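Local coordinates for GTP cyclohydrolase 1 type 2 homolog (PDB 1NMO) that binds two metal ions in a dinuclear site, forms a toroidal homohexamer and may take part in degrading radiation-damaged nucleotides, at the interface of chains A and B. Coordinates in Å, arbitrary orientation; residue numbers count along the deposited sequence, not the author numbering. Chains: chain A/B, Hypothetical protein ybgI.

Contact 1: the interface of chains A and B. Residues chain A 43, 45-47, 78, 82, 245; chain B 197, 201, 205.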
ATOM      1  N   THR A  43      10.599  30.043   1.391  1.00 10.42           N
ATOM      2  CA  THR A  43      12.040  29.870   1.284  1.00 10.27           C
ATOM      3  C   THR A  43      12.551  29.988  -0.099  1.00 10.69           C
ATOM      4  O   THR A  43      11.907  29.497  -1.014  1.00 12.77           O
ATOM      5  CB  THR A  43      12.385  28.470   1.843  1.00 10.97           C
ATOM      6  OG1 THR A  43      11.941  28.440   3.209  1.00 13.47           O
ATOM      7  CG2 THR A  43      13.916  28.115   1.775  1.00  7.60           C
ATOM      8  N   SER A  45      14.259  28.437  -2.236  1.00 11.02           N
ATOM      9  CA  SER A  45      14.763  27.184  -2.723  1.00 11.41           C
ATOM     10  C   SER A  45      14.929  27.244  -4.229  1.00 11.29           C
ATOM     11  O   SER A  45      14.394  28.116  -4.884  1.00  9.17           O
ATOM     12  CB  SER A  45      13.741  26.077  -2.416  1.00 12.04           C
ATOM     13  OG  SER A  45      12.505  26.472  -3.077  1.00 14.36           O
ATOM     14  N   GLN A  46      15.665  26.286  -4.795  1.00 12.24           N
ATOM     15  CA  GLN A  46      15.823  26.276  -6.242  1.00 12.94           C
ATOM     16  C   GLN A  46      14.443  26.203  -6.872  1.00 13.38           C
ATOM     17  O   GLN A  46      14.205  26.796  -7.915  1.00 15.45           O
ATOM     18  CB  GLN A  46      16.541  25.010  -6.663  1.00 14.54           C
ATOM     19  CG  GLN A  46      16.921  25.035  -8.168  1.00 14.33           C
ATOM     20  CD  GLN A  46      17.973  26.077  -8.379  1.00 15.79           C
ATOM     21  OE1 GLN A  46      18.984  26.073  -7.635  1.00 15.04           O
ATOM     22  NE2 GLN A  46      17.773  26.988  -9.349  1.00 15.04           N
ATOM     23  N   ALA A  47      13.514  25.458  -6.259  1.00 13.21           N
ATOM     24  CA  ALA A  47      12.184  25.298  -6.845  1.00 12.97           C
ATOM     25  C   ALA A  47      11.420  26.600  -6.987  1.00 12.17           C
ATOM     26  O   ALA A  47      10.746  26.783  -7.976  1.00 15.39           O
ATOM     27  CB  ALA A  47      11.363  24.253  -6.041  1.00 12.82           C
HETATM   28  N   MSE A  78      24.466  23.675  -4.093  1.00 17.83           N
HETATM   29  CA  MSE A  78      23.188  24.395  -4.113  1.00 18.12           C
HETATM   30  C   MSE A  78      23.300  25.935  -4.166  1.00 16.81           C
HETATM   31  O   MSE A  78      22.496  26.621  -4.836  1.00 17.06           O
HETATM   32  CB  MSE A  78      22.374  24.029  -2.861  1.00 20.14           C
HETATM   33  CG  MSE A  78      21.824  22.685  -2.794  1.00 24.19           C
HETATM   34 SE   MSE A  78      21.542  22.401  -0.865  1.00 26.91          SE
HETATM   35  CE  MSE A  78      19.904  23.601  -0.701  1.00 27.24           C
ATOM     36  N   ARG A  82      21.587  28.392  -6.973  1.00 12.33           N
ATOM     37  CA  ARG A  82      20.622  29.373  -6.599  1.00 11.90           C
ATOM     38  C   ARG A  82      21.037  30.782  -6.968  1.00 12.00           C
ATOM     39  O   ARG A  82      20.225  31.592  -7.424  1.00  9.92           O
ATOM     40  CB  ARG A  82      20.425  29.270  -5.118  1.00 10.77           C
ATOM     41  CG  ARG A  82      19.747  28.089  -4.692  1.00 10.21           C
ATOM     42  CD  ARG A  82      19.916  27.949  -3.130  1.00 10.73           C
ATOM     43  NE  ARG A  82      19.014  26.844  -2.759  1.00 10.92           N
ATOM     44  CZ  ARG A  82      18.444  26.695  -1.589  1.00  9.08           C
ATOM     45  NH1 ARG A  82      18.687  27.560  -0.625  1.00  9.70           N
ATOM     46  NH2 ARG A  82      17.569  25.702  -1.421  1.00 10.08           N
ATOM     47  N   ASN A 245       6.601  21.547   1.692  1.00 12.67           N
ATOM     48  CA  ASN A 245       7.776  21.047   2.388  1.00 12.98           C
ATOM     49  C   ASN A 245       7.107  20.309   3.590  1.00 14.83           C
ATOM     50  O   ASN A 245       6.245  20.903   4.282  1.00 16.10           O
ATOM     51  CB  ASN A 245       8.634  22.252   2.809  1.00 12.51           C
ATOM     52  CG  ASN A 245       9.887  21.843   3.624  1.00 15.59           C
ATOM     53  OD1 ASN A 245       9.884  20.786   4.316  1.00 16.04           O
ATOM     54  ND2 ASN A 245      10.946  22.688   3.584  1.00 13.99           N
TER
ATOM     55  N   GLU B 197      13.272  22.525   8.576  1.00 13.83           N
ATOM     56  CA  GLU B 197      12.760  23.050   7.301  1.00 14.50           C
ATOM     57  C   GLU B 197      13.791  23.001   6.183  1.00 14.43           C
ATOM     58  O   GLU B 197      13.436  22.606   5.118  1.00 15.07           O
ATOM     59  CB  GLU B 197      12.305  24.505   7.445  1.00 14.48           C
ATOM     60  CG  GLU B 197      11.475  25.079   6.234  1.00 14.08           C
ATOM     61  CD  GLU B 197      12.312  25.745   5.212  1.00 14.73           C
ATOM     62  OE1 GLU B 197      13.513  25.966   5.504  1.00 14.58           O
ATOM     63  OE2 GLU B 197      11.783  26.049   4.112  1.00 16.42           O
ATOM     64  N   HIS B 201      15.184  20.826   1.479  1.00 13.73           N
ATOM     65  CA  HIS B 201      15.728  21.387   0.233  1.00 12.69           C
ATOM     66  C   HIS B 201      17.093  20.781   0.005  1.00 14.03           C
ATOM     67  O   HIS B 201      17.513  20.535  -1.141  1.00 15.09           O
ATOM     68  CB  HIS B 201      15.886  22.903   0.359  1.00 11.91           C
ATOM     69  CG  HIS B 201      14.670  23.605   0.883  1.00 13.47           C
ATOM     70  ND1 HIS B 201      13.518  23.753   0.138  1.00 16.33           N
ATOM     71  CD2 HIS B 201      14.405  24.145   2.099  1.00 14.43           C
ATOM     72  CE1 HIS B 201      12.586  24.353   0.874  1.00 14.89           C
ATOM     73  NE2 HIS B 201      13.105  24.600   2.068  1.00 17.10           N
ATOM     74  N   GLU B 205      17.597  19.175  -3.665  1.00 13.29           N
ATOM     75  CA  GLU B 205      18.551  19.879  -4.486  1.00 14.79           C
ATOM     76  C   GLU B 205      19.890  19.213  -4.678  1.00 16.46           C
ATOM     77  O   GLU B 205      20.710  19.659  -5.507  1.00 18.36           O
ATOM     78  CB  GLU B 205      18.756  21.267  -3.895  1.00 14.10           C
ATOM     79  CG  GLU B 205      17.557  22.184  -4.222  1.00 13.77           C
ATOM     80  CD  GLU B 205      17.686  23.613  -3.727  1.00 13.69           C
ATOM     81  OE1 GLU B 205      18.798  24.215  -3.711  1.00 14.83           O
ATOM     82  OE2 GLU B 205      16.625  24.163  -3.362  1.00 15.15           O
TER
HETATM   83  O   HOH W   1       9.805  25.286   2.685  1.00 10.36           O
HETATM   84  O   HOH W   2      14.223  23.070  -4.465  1.00 22.78           O
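In this NIF3-family protein, helix 197-206 of chain B lies against the start of helix 46-54 of chain A, and the contact between them is carried by B:Glu205, B:Glu197 and B:His201. B:Glu205 is extended beyond CG and drives its carboxylate between A:Gln46, A:Met78 and A:Arg82. A:Arg82, itself stretched from CG to NE, meets it side-on in a salt bridge. A:Arg82 NE donates to the syn lone pair of B:Glu205 OE1 at 2.8 Å in a bent bond. The terminal A:Arg82 NH2 reaches B:Glu205 OE2 at 2.7 Å on its syn side, tilted out of the carboxylate plane. The guanidinium and carboxylate planes are turned 53° apart, so the pair is twisted rather than flat. From the opposite face of the carboxylate, the backbone N of A:Gln46 reaches B:Glu205 OE2 in a nearly straight bond of 2.7 Å. This N-H belongs to the first turn of helix 46-54, whose dipole would be expected to favour a negative charge here. A water links the same OE2 to the next backbone N, that of A:Ala47. The bent side chain of selenomethionine A:Met78 crosses B:Glu205 at about a right angle, its CG 3.6 Å from B:Glu205 CB, and its methyl CE lies over the rim of one guanidinium face of A:Arg82.

At the other end of the patch, A:Thr43 and B:Glu197 meet tip to tip, the hydroxyl OG1 of A:Thr43 donating to carboxylate OE2 of B:Glu197 at 2.6 Å. Threonine OG1 stands anti to the carbonyl carbon (chi1 -60°), which leaves CG2 to pack towards the ring of B:His201. That ring donates from NE2 to the opposite face of the same B:Glu197 OE2, fixing the carboxylate from within its own chain. A:Asn245 stands its amide nearly perpendicular to the imidazole and sends ND2 to the backbone O of B:Glu197 at 2.9 Å. A water joins this ND2 to B:Glu197 OE2.

Contact 2: the interface of chains A and B. Residues chain A 155, 195-197, 200-201, 204; chain B 245-247.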
ATOM      1  N   LEU A 155       1.770  16.764  15.034  1.00 16.57           N
ATOM      2  CA  LEU A 155       2.166  15.814  16.077  1.00 16.89           C
ATOM      3  C   LEU A 155       1.484  16.393  17.309  1.00 16.04           C
ATOM      4  O   LEU A 155       1.679  17.563  17.609  1.00 15.59           O
ATOM      5  CB  LEU A 155       3.678  15.842  16.330  1.00 17.17           C
ATOM      6  CG  LEU A 155       4.094  15.330  17.735  1.00 19.60           C
ATOM      7  CD1 LEU A 155       3.344  14.030  17.961  1.00 21.60           C
ATOM      8  CD2 LEU A 155       5.585  15.016  17.828  1.00 17.65           C
ATOM      9  N   VAL A 195       9.617  19.885  16.472  1.00 15.21           N
ATOM     10  CA  VAL A 195       9.683  19.219  17.754  1.00 14.76           C
ATOM     11  C   VAL A 195      11.087  18.601  17.938  1.00 17.58           C
ATOM     12  O   VAL A 195      11.716  18.150  16.958  1.00 18.39           O
ATOM     13  CB  VAL A 195       8.581  18.112  17.865  1.00 13.50           C
ATOM     14  CG1 VAL A 195       8.911  16.919  16.956  1.00 17.16           C
ATOM     15  CG2 VAL A 195       8.414  17.621  19.314  1.00 12.46           C
ATOM     16  N   SER A 196      11.605  18.636  19.175  1.00 16.34           N
ATOM     17  CA  SER A 196      12.860  17.960  19.436  1.00 16.00           C
ATOM     18  C   SER A 196      12.634  16.901  20.525  1.00 15.93           C
ATOM     19  O   SER A 196      11.515  16.754  21.137  1.00 14.78           O
ATOM     20  CB  SER A 196      13.964  18.926  19.845  1.00 15.39           C
ATOM     21  OG  SER A 196      14.241  19.787  18.745  1.00 17.16           O
ATOM     22  N   GLU A 197      13.674  16.120  20.763  1.00 14.14           N
ATOM     23  CA  GLU A 197      13.528  15.045  21.760  1.00 12.99           C
ATOM     24  C   GLU A 197      13.075  15.626  23.114  1.00 14.16           C
ATOM     25  O   GLU A 197      12.164  15.131  23.763  1.00 14.00           O
ATOM     26  CB  GLU A 197      14.906  14.324  21.883  1.00 11.62           C
ATOM     27  CG  GLU A 197      15.001  12.999  22.716  1.00 12.97           C
ATOM     28  CD  GLU A 197      15.019  13.258  24.213  1.00 13.84           C
ATOM     29  OE1 GLU A 197      15.494  14.371  24.546  1.00 12.44           O
ATOM     30  OE2 GLU A 197      14.561  12.385  25.027  1.00 13.44           O
ATOM     31  N   ILE A 200       9.039  16.850  24.114  1.00 16.88           N
ATOM     32  CA  ILE A 200       8.064  15.873  24.630  1.00 16.96           C
ATOM     33  C   ILE A 200       8.051  15.710  26.183  1.00 17.06           C
ATOM     34  O   ILE A 200       6.997  15.526  26.812  1.00 16.45           O
ATOM     35  CB  ILE A 200       8.338  14.461  23.974  1.00 16.05           C
ATOM     36  CG1 ILE A 200       8.145  14.559  22.467  1.00 15.44           C
ATOM     37  CG2 ILE A 200       7.359  13.446  24.508  1.00 15.60           C
ATOM     38  CD1 ILE A 200       6.770  15.034  22.119  1.00 17.88           C
ATOM     39  N   HIS A 201       9.213  15.747  26.806  1.00 15.91           N
ATOM     40  CA  HIS A 201       9.232  15.615  28.282  1.00 16.25           C
ATOM     41  C   HIS A 201       8.684  16.918  28.883  1.00 16.61           C
ATOM     42  O   HIS A 201       8.103  16.957  30.008  1.00 15.95           O
ATOM     43  CB  HIS A 201      10.687  15.379  28.779  1.00 15.81           C
ATOM     44  CG  HIS A 201      11.385  14.260  28.067  1.00 16.09           C
ATOM     45  ND1 HIS A 201      10.834  12.998  27.963  1.00 18.08           N
ATOM     46  CD2 HIS A 201      12.527  14.231  27.333  1.00 17.03           C
ATOM     47  CE1 HIS A 201      11.607  12.238  27.194  1.00 17.14           C
ATOM     48  NE2 HIS A 201      12.637  12.965  26.798  1.00 17.75           N
ATOM     49  N   ARG A 204       4.829  16.686  28.653  1.00 15.71           N
ATOM     50  CA  ARG A 204       4.392  15.720  29.636  1.00 16.62           C
ATOM     51  C   ARG A 204       4.551  16.160  31.113  1.00 16.50           C
ATOM     52  O   ARG A 204       3.606  16.064  31.885  1.00 16.52           O
ATOM     53  CB  ARG A 204       5.152  14.384  29.440  1.00 15.80           C
ATOM     54  CG  ARG A 204       4.681  13.544  28.259  1.00 15.91           C
ATOM     55  CD  ARG A 204       5.674  12.319  28.014  1.00 15.00           C
ATOM     56  NE  ARG A 204       5.277  11.525  26.827  1.00 15.76           N
ATOM     57  CZ  ARG A 204       6.028  10.526  26.341  1.00 16.40           C
ATOM     58  NH1 ARG A 204       7.191  10.226  26.943  1.00 13.69           N
ATOM     59  NH2 ARG A 204       5.622   9.783  25.281  1.00 17.21           N
TER
ATOM     60  N   ASN B 245       8.859   8.019  23.174  1.00 19.47           N
ATOM     61  CA  ASN B 245       8.887   9.444  22.896  1.00 19.09           C
ATOM     62  C   ASN B 245       8.866   9.382  21.373  1.00 19.86           C
ATOM     63  O   ASN B 245       9.750   8.742  20.770  1.00 21.60           O
ATOM     64  CB  ASN B 245      10.202  10.014  23.434  1.00 19.80           C
ATOM     65  CG  ASN B 245      10.435  11.468  23.036  1.00 19.15           C
ATOM     66  OD1 ASN B 245       9.737  11.993  22.162  1.00 18.51           O
ATOM     67  ND2 ASN B 245      11.457  12.119  23.654  1.00 18.25           N
ATOM     68  N   PRO B 246       7.833  10.000  20.724  1.00 19.68           N
ATOM     69  CA  PRO B 246       7.644  10.034  19.265  1.00 18.44           C
ATOM     70  C   PRO B 246       8.635  10.889  18.546  1.00 19.82           C
ATOM     71  O   PRO B 246       8.830  10.707  17.313  1.00 23.40           O
ATOM     72  CB  PRO B 246       6.230  10.613  19.111  1.00 17.94           C
ATOM     73  CG  PRO B 246       6.222  11.649  20.255  1.00 15.62           C
ATOM     74  CD  PRO B 246       6.787  10.800  21.401  1.00 17.16           C
ATOM     75  N   ALA B 247       9.273  11.831  19.234  1.00 18.80           N
ATOM     76  CA  ALA B 247      10.257  12.736  18.554  1.00 18.26           C
ATOM     77  C   ALA B 247      11.593  12.085  18.180  1.00 17.63           C
ATOM     78  O   ALA B 247      12.198  12.566  17.212  1.00 17.86           O
ATOM     79  CB  ALA B 247      10.559  13.927  19.447  1.00 18.61           C
ATOM     80  OXT ALA B 247      12.071  11.157  18.865  1.00 14.96           O
TER
HETATM   81  O   HOH W   3      13.326   9.877  25.000  1.00 12.11           O
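The last residues of chain B run from an extended B:Asn245 into a turn at B:Pro246, which brings the backbone N of B:Ala247 back to the side-chain OD1 of B:Asn245 at 3.0 Å. That N-H comes from above the carbonyl plane of the amide, and the hydrogen bond ties the chain end to its own asparagine. CG of B:Asn245 is anti to the backbone N (chi1 172°), and this carries the other end of the amide to the first turn of helix 197-205. There, as the two-fold counterparts of bonds made with the chains exchanged, ND2 donates to the backbone O of A:Glu197, a water joins ND2 to A:Glu197 OE2, and A:Glu197 OE2 receives NE2 of A:His201, whose imidazole stands 81° from the asparagine amide.

A:Ile200 gives the tail an apolar surface. Its CB packs against the amide carbon CG of B:Asn245, while its terminal methyl CD1 meets the ring of B:Pro246 tip to tip, 3.9 Å from B:Pro246 CG. The methyl CB of B:Ala247 touches the backbone O of A:Ser196 at 3.4 Å and packs against A:Ile200 CG1 and A:Glu197 CA. A:Leu155 adds a looser flank, its CD2 pointing towards the proline ring. On the other flank A:Arg204 directs its guanidinium tip towards the proline, and CG2 of A:Ile200 lies over the centre of one guanidinium face. The C-terminal tail of one subunit packs across the N-terminal turns of helix 197-205 of its neighbour and the residues just before it, with strand 155-157 to one side.

Contact 1 and contact 2 lie about 27 Å apart, measured between the centres of their C-alpha atoms, in one two-fold symmetric interface. They share residues 197, 201 and 245 with the chains exchanged: chain B supplies the helix and chain A the asparagine in contact 1, whereas in contact 2 these roles are reversed. Each subunit therefore gives its C-terminal segment and receives its partner's on the helix beginning at residue 197. Contact 1 extends along that helix to residue 205, and contact 2 follows the tail to its last residue. Such reciprocal exchange suits a dimeric building block of the toroidal hexamer, which comprises three dimers.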